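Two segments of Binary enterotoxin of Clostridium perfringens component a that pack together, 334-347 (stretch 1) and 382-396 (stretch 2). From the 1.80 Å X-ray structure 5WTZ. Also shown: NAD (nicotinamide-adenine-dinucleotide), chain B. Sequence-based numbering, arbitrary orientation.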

# COMPACT_ATOMS: atom_id res chain seq x y z
N THR A 334 1.71 -16.51 7.05
CA THR A 334 2.52 -15.80 8.04
C THR A 334 3.96 -16.33 7.99
O THR A 334 4.17 -17.53 8.13
N ILE A 335 4.93 -15.44 7.80
CA ILE A 335 6.33 -15.82 7.61
C ILE A 335 7.19 -15.33 8.76
O ILE A 335 7.35 -14.12 8.91
N PRO A 336 7.74 -16.26 9.56
CA PRO A 336 8.68 -15.85 10.62
C PRO A 336 9.90 -15.17 10.03
O PRO A 336 10.39 -15.61 9.00
N VAL A 337 10.37 -14.11 10.68
CA VAL A 337 11.55 -13.40 10.21
C VAL A 337 12.63 -13.41 11.31
O VAL A 337 12.54 -12.67 12.30
N LYS A 338 13.64 -14.25 11.14
CA LYS A 338 14.67 -14.43 12.16
C LYS A 338 15.66 -13.27 12.20
O LYS A 338 16.32 -13.03 13.21
N THR A 339 15.75 -12.54 11.10
CA THR A 339 16.75 -11.50 10.92
C THR A 339 16.28 -10.14 11.43
O THR A 339 15.07 -9.95 11.65
N PHE A 340 17.21 -9.21 11.66
CA PHE A 340 16.83 -7.81 11.77
C PHE A 340 16.33 -7.41 10.39
O PHE A 340 16.85 -7.90 9.37
N ILE A 341 15.36 -6.51 10.35
CA ILE A 341 14.81 -6.06 9.07
C ILE A 341 15.18 -4.61 8.75
O ILE A 341 14.70 -3.67 9.40
N SER A 342 16.06 -4.45 7.76
CA SER A 342 16.39 -3.14 7.20
C SER A 342 15.29 -2.66 6.24
O SER A 342 15.05 -3.25 5.16
N THR A 343 14.61 -1.60 6.63
CA THR A 343 13.54 -1.03 5.81
C THR A 343 13.80 0.44 5.57
O THR A 343 14.55 1.08 6.31
N THR A 344 13.19 0.98 4.52
CA THR A 344 13.28 2.40 4.22
C THR A 344 11.87 2.96 4.12
O THR A 344 11.00 2.37 3.48
N VAL A 345 11.63 4.10 4.76
CA VAL A 345 10.29 4.66 4.75
C VAL A 345 9.92 5.33 3.43
O VAL A 345 8.78 5.78 3.27
N LEU A 346 10.86 5.39 2.49
CA LEU A 346 10.54 5.91 1.16
C LEU A 346 10.26 4.76 0.21
O LEU A 346 10.86 3.69 0.34
N SER A 347 9.37 4.99 -0.75
CA SER A 347 9.06 3.99 -1.76
C SER A 347 10.10 4.00 -2.89
O SER A 347 10.13 3.06 -3.70
N GLU A 382 19.79 8.78 3.87
CA GLU A 382 19.25 7.51 4.33
C GLU A 382 17.99 7.78 5.15
O GLU A 382 17.85 8.83 5.79
N TYR A 383 17.05 6.83 5.11
CA TYR A 383 15.73 7.00 5.70
C TYR A 383 15.26 5.66 6.25
O TYR A 383 14.12 5.23 6.01
N GLU A 384 16.14 5.01 7.01
CA GLU A 384 15.95 3.64 7.42
C GLU A 384 15.22 3.49 8.75
O GLU A 384 15.52 4.17 9.75
N VAL A 385 14.25 2.58 8.75
CA VAL A 385 13.70 2.05 9.98
C VAL A 385 14.18 0.62 10.11
O VAL A 385 13.93 -0.22 9.25
N LEU A 386 14.92 0.36 11.19
CA LEU A 386 15.46 -0.97 11.47
C LEU A 386 14.56 -1.69 12.46
O LEU A 386 14.30 -1.18 13.55
N ILE A 387 14.10 -2.88 12.10
CA ILE A 387 13.13 -3.62 12.90
C ILE A 387 13.83 -4.75 13.65
O ILE A 387 14.73 -5.39 13.08
N ASP A 388 13.44 -4.98 14.91
CA ASP A 388 14.02 -6.02 15.75
C ASP A 388 13.85 -7.41 15.13
O ASP A 388 12.93 -7.65 14.35
N HIS A 389 14.77 -8.31 15.45
CA HIS A 389 14.65 -9.67 14.94
C HIS A 389 13.46 -10.40 15.58
O HIS A 389 13.02 -10.04 16.68
N GLY A 390 12.94 -11.41 14.89
CA GLY A 390 11.99 -12.31 15.51
C GLY A 390 10.52 -11.95 15.36
O GLY A 390 9.68 -12.51 16.07
N TYR A 391 10.20 -11.02 14.48
CA TYR A 391 8.80 -10.74 14.14
C TYR A 391 8.40 -11.63 12.98
O TYR A 391 9.16 -12.52 12.60
N SER A 392 7.21 -11.39 12.43
CA SER A 392 6.72 -12.13 11.26
C SER A 392 6.04 -11.20 10.28
O SER A 392 5.56 -10.13 10.66
N TYR A 393 5.99 -11.61 9.02
CA TYR A 393 5.19 -10.94 8.00
C TYR A 393 3.88 -11.69 7.80
O TYR A 393 3.90 -12.91 7.60
N LYS A 394 2.76 -10.99 7.87
CA LYS A 394 1.50 -11.54 7.41
C LYS A 394 1.29 -11.00 5.99
O LYS A 394 1.18 -9.78 5.80
N ILE A 395 1.27 -11.88 5.00
CA ILE A 395 1.22 -11.44 3.60
C ILE A 395 -0.23 -11.11 3.22
O ILE A 395 -1.10 -11.96 3.27
N ASP A 396 -0.48 -9.85 2.87
CA ASP A 396 -1.83 -9.33 2.69
C ASP A 396 -2.20 -9.20 1.21
O ASP A 396 -3.33 -9.46 0.81

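The strongest side-chain contact between the two antiparallel stretches joins S342 to E384. S342 (chi1 m) donates from OG to OE2 of E384 at 2.6 Å; E384 has chi1 and chi2 both t, and its extended chain carries the end of the side chain nearer the neighbouring strand, where OE2 accepts the bond. The other oxygen, OE1 of E384, receives a very short bond of 2.5 Å from O2D of NAD, so one carboxylate ties the strand pair to the ligand; a glutamate has both the reach and the two acceptors this requires. NAD is held again at the turn, where its N6A donates to OG1 of T339 (chi1 p) at 2.9 Å.

T343, in the p rotamer, folds its hydroxyl onto the adjacent backbone: OG1 of T343 donates to O of V385 at 2.7 Å, and the same carbonyl accepts N of T343 at 3.0 Å. The branched threonine thus satisfies its polar arm at the main chain while CG2 of T343 rests 3.7 Å from CD1 of I387. Around these contacts runs the backbone ladder, for example N of I335 to O of Y393 at 2.7 Å and N of I341 to O of I387 at 3.0 Å.

Three waters also join the stretches. The O atom of one accepts from N of Y391 (3.0 Å) and lies 3.1 Å from O of V337 and 2.9 Å from O of D388. Another donates to O of K338 (2.7 Å) and also bonds ND1 of H389 (2.9 Å). The third accepts from N of Y383 (2.5 Å) and meets OG1 of T344 (3.0 Å). G390, with phi at 92°, adopts a backbone shape that itself calls for glycine, and its N bonds O of V337 at 2.9 Å.

The apolar packing follows the alternation of the strands. I335, V337, I341 and T343 share a face with V385, I387 and Y393. The Y393 ring (chi1 m) offers a broad flat surface: CG2 of V337 (chi1 t) lies over it, 3.6 Å from CE2 of Y393, while CD1 of I341 approaches CE1 of Y393 at 3.9 Å. I341 (m, t) also meets I387 (m, t), CB to CB at 3.8 Å; such beta-branched residues suit extended strands. Farther along, CD1 of I335 touches CD1 of I395 at 3.8 Å.

At the turn, H389 (chi1 p) directs its ring edge toward the face of F340 (chi1 m), with CD2 of H389 3.7 Å from CE1 of F340. Beyond the other strand end, L346 (m, t) sets CD1 over the Y383 ring, 3.5 Å from CD1 of Y383, and CG1 of V345 packs 3.5 Å from CG2 of V385.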

# COMPACT_ATOMS: atom_id res chain seq x y z
CB THR A 334 1.94 -15.94 9.45
OG1 THR A 334 0.70 -15.22 9.53
CG2 THR A 334 2.93 -15.36 10.46
CB ILE A 335 6.91 -15.23 6.29
CG1 ILE A 335 6.02 -15.53 5.09
CG2 ILE A 335 8.33 -15.73 6.06
CD1 ILE A 335 6.50 -14.87 3.81
CB PRO A 336 9.07 -17.18 11.28
CG PRO A 336 7.93 -18.09 11.01
CD PRO A 336 7.49 -17.71 9.60
CB VAL A 337 11.21 -11.95 9.82
CG1 VAL A 337 12.49 -11.21 9.32
CG2 VAL A 337 10.14 -11.92 8.73
CB LYS A 338 15.42 -15.75 11.92
CG LYS A 338 14.51 -16.99 11.91
CD LYS A 338 15.30 -18.27 11.66
CE LYS A 338 16.07 -18.67 12.90
NZ LYS A 338 16.77 -19.98 12.75
CB THR A 339 17.11 -11.36 9.41
OG1 THR A 339 15.90 -11.40 8.65
CG2 THR A 339 18.05 -12.49 8.95
CB PHE A 340 18.00 -6.88 12.17
CG PHE A 340 18.56 -7.14 13.55
CD1 PHE A 340 17.85 -6.75 14.69
CD2 PHE A 340 19.78 -7.75 13.71
CE1 PHE A 340 18.36 -6.98 15.95
CE2 PHE A 340 20.31 -7.99 14.98
CZ PHE A 340 19.58 -7.61 16.10
CB ILE A 341 13.27 -6.19 9.02
CG1 ILE A 341 12.81 -7.50 9.66
CG2 ILE A 341 12.79 -6.03 7.56
CD1 ILE A 341 11.28 -7.64 9.69
CB SER A 342 17.75 -3.16 6.50
OG SER A 342 18.82 -3.04 7.43
CB THR A 343 12.12 -1.16 6.45
OG1 THR A 343 11.94 -0.15 7.45
CG2 THR A 343 11.90 -2.54 7.05
CB THR A 344 14.08 2.66 2.91
OG1 THR A 344 14.07 4.06 2.60
CG2 THR A 344 13.49 1.90 1.72
CB VAL A 345 10.10 5.65 5.90
CG1 VAL A 345 10.34 4.91 7.22
CG2 VAL A 345 11.03 6.85 5.75
CB LEU A 346 11.68 6.76 0.60
CG LEU A 346 12.19 7.95 1.42
CD1 LEU A 346 13.25 8.71 0.65
CD2 LEU A 346 11.05 8.89 1.84
CB SER A 347 7.64 4.22 -2.34
OG SER A 347 7.47 5.54 -2.83
CB GLU A 382 20.29 6.75 5.15
CG GLU A 382 21.62 6.56 4.44
CD GLU A 382 21.87 5.12 4.04
OE1 GLU A 382 23.05 4.76 3.80
OE2 GLU A 382 20.90 4.34 3.96
CB TYR A 383 14.74 7.54 4.66
CG TYR A 383 15.24 8.81 3.99
CD1 TYR A 383 16.01 8.75 2.84
CD2 TYR A 383 14.97 10.05 4.54
CE1 TYR A 383 16.49 9.90 2.24
CE2 TYR A 383 15.44 11.21 3.94
CZ TYR A 383 16.20 11.13 2.79
OH TYR A 383 16.67 12.27 2.18
CB GLU A 384 17.30 2.91 7.52
CG GLU A 384 17.17 1.48 8.01
CD GLU A 384 18.42 0.63 7.76
OE1 GLU A 384 19.42 1.15 7.22
OE2 GLU A 384 18.38 -0.58 8.08
CB VAL A 385 12.16 2.13 10.02
CG1 VAL A 385 11.60 1.23 11.13
CG2 VAL A 385 11.71 3.59 10.21
CB LEU A 386 16.89 -0.87 11.99
CG LEU A 386 17.66 -2.16 12.28
CD1 LEU A 386 17.80 -2.96 10.99
CD2 LEU A 386 19.04 -1.86 12.87
CB ILE A 387 11.98 -4.17 11.99
CG1 ILE A 387 11.27 -3.00 11.29
CG2 ILE A 387 10.99 -5.03 12.76
CD1 ILE A 387 10.26 -3.40 10.20
CB ASP A 388 13.39 -5.97 17.16
CG ASP A 388 14.28 -6.61 18.24
OD1 ASP A 388 15.47 -6.92 17.98
OD2 ASP A 388 13.78 -6.81 19.38
CB HIS A 389 15.95 -10.44 15.20
CG HIS A 389 16.25 -10.67 16.64
ND1 HIS A 389 16.12 -11.90 17.24
CD2 HIS A 389 16.68 -9.82 17.61
CE1 HIS A 389 16.46 -11.81 18.52
NE2 HIS A 389 16.80 -10.56 18.76
CB TYR A 391 8.59 -9.27 13.77
CG TYR A 391 8.52 -8.29 14.94
CD1 TYR A 391 7.40 -8.25 15.79
CD2 TYR A 391 9.54 -7.37 15.15
CE1 TYR A 391 7.33 -7.34 16.85
CE2 TYR A 391 9.48 -6.45 16.21
CZ TYR A 391 8.37 -6.43 17.04
OH TYR A 391 8.32 -5.52 18.07
CB SER A 392 5.74 -13.23 11.68
OG SER A 392 6.32 -14.13 12.60
CB TYR A 393 5.89 -10.91 6.65
CG TYR A 393 7.20 -10.19 6.54
CD1 TYR A 393 7.40 -8.93 7.12
CD2 TYR A 393 8.24 -10.75 5.82
CE1 TYR A 393 8.62 -8.27 6.97
CE2 TYR A 393 9.44 -10.11 5.67
CZ TYR A 393 9.63 -8.87 6.24
OH TYR A 393 10.83 -8.25 6.05
CB LYS A 394 0.35 -11.17 8.35
CG LYS A 394 -1.05 -11.56 7.85
CD LYS A 394 -2.13 -11.22 8.89
CE LYS A 394 -2.33 -9.71 9.06
NZ LYS A 394 -3.16 -9.11 7.96
CB ILE A 395 1.80 -12.51 2.63
CG1 ILE A 395 3.22 -12.95 3.08
CG2 ILE A 395 1.82 -11.98 1.18
CD1 ILE A 395 4.29 -11.87 3.05
CB ASP A 396 -1.97 -7.96 3.36
CG ASP A 396 -1.69 -7.98 4.84
OD1 ASP A 396 -2.13 -8.94 5.53
OD2 ASP A 396 -1.04 -7.02 5.32
PA NAD B . 20.15 -8.06 4.51
O1A NAD B . 21.14 -8.59 5.52
O2A NAD B . 18.71 -7.87 4.88
O5B NAD B . 20.17 -9.00 3.20
C5B NAD B . 21.36 -9.60 2.67
C4B NAD B . 20.99 -10.85 1.90
O4B NAD B . 20.41 -11.78 2.82
C3B NAD B . 19.96 -10.57 0.81
O3B NAD B . 20.26 -11.39 -0.33
C2B NAD B . 18.65 -11.00 1.45
O2B NAD B . 17.68 -11.45 0.49
C1B NAD B . 19.08 -12.12 2.40
N9A NAD B . 18.18 -12.14 3.57
C8A NAD B . 17.94 -11.12 4.42
N7A NAD B . 17.04 -11.50 5.37
C5A NAD B . 16.69 -12.76 5.11
C6A NAD B . 15.79 -13.77 5.71
N6A NAD B . 15.07 -13.47 6.81
N1A NAD B . 15.71 -14.98 5.11
C2A NAD B . 16.43 -15.29 4.02
N3A NAD B . 17.28 -14.43 3.43
C4A NAD B . 17.43 -13.18 3.92
O3 NAD B . 20.73 -6.65 4.01
PN NAD B . 20.33 -5.79 2.71
O1N NAD B . 18.90 -5.32 2.89
O2N NAD B . 20.75 -6.55 1.48
O5D NAD B . 21.35 -4.56 2.90
C5D NAD B . 21.40 -3.81 4.11
C4D NAD B . 22.18 -2.53 3.86
O4D NAD B . 21.37 -1.63 3.10
C3D NAD B . 22.44 -1.81 5.17
O3D NAD B . 23.57 -0.95 4.97
C2D NAD B . 21.19 -0.98 5.37
O2D NAD B . 21.45 0.19 6.16
C1D NAD B . 20.76 -0.65 3.94
N1N NAD B . 19.29 -0.68 3.74
C2N NAD B . 18.73 -1.58 2.90
C3N NAD B . 17.34 -1.59 2.71
C7N NAD B . 16.68 -2.57 1.78
O7N NAD B . 17.19 -3.66 1.51
N7N NAD B . 15.54 -2.17 1.24
C4N NAD B . 16.53 -0.69 3.38
C5N NAD B . 17.13 0.22 4.24
C6N NAD B . 18.52 0.19 4.40
O HOH W 1 11.96 -9.59 12.49
O HOH W 2 15.77 -14.26 15.55
O HOH W 3 16.82 4.95 3.41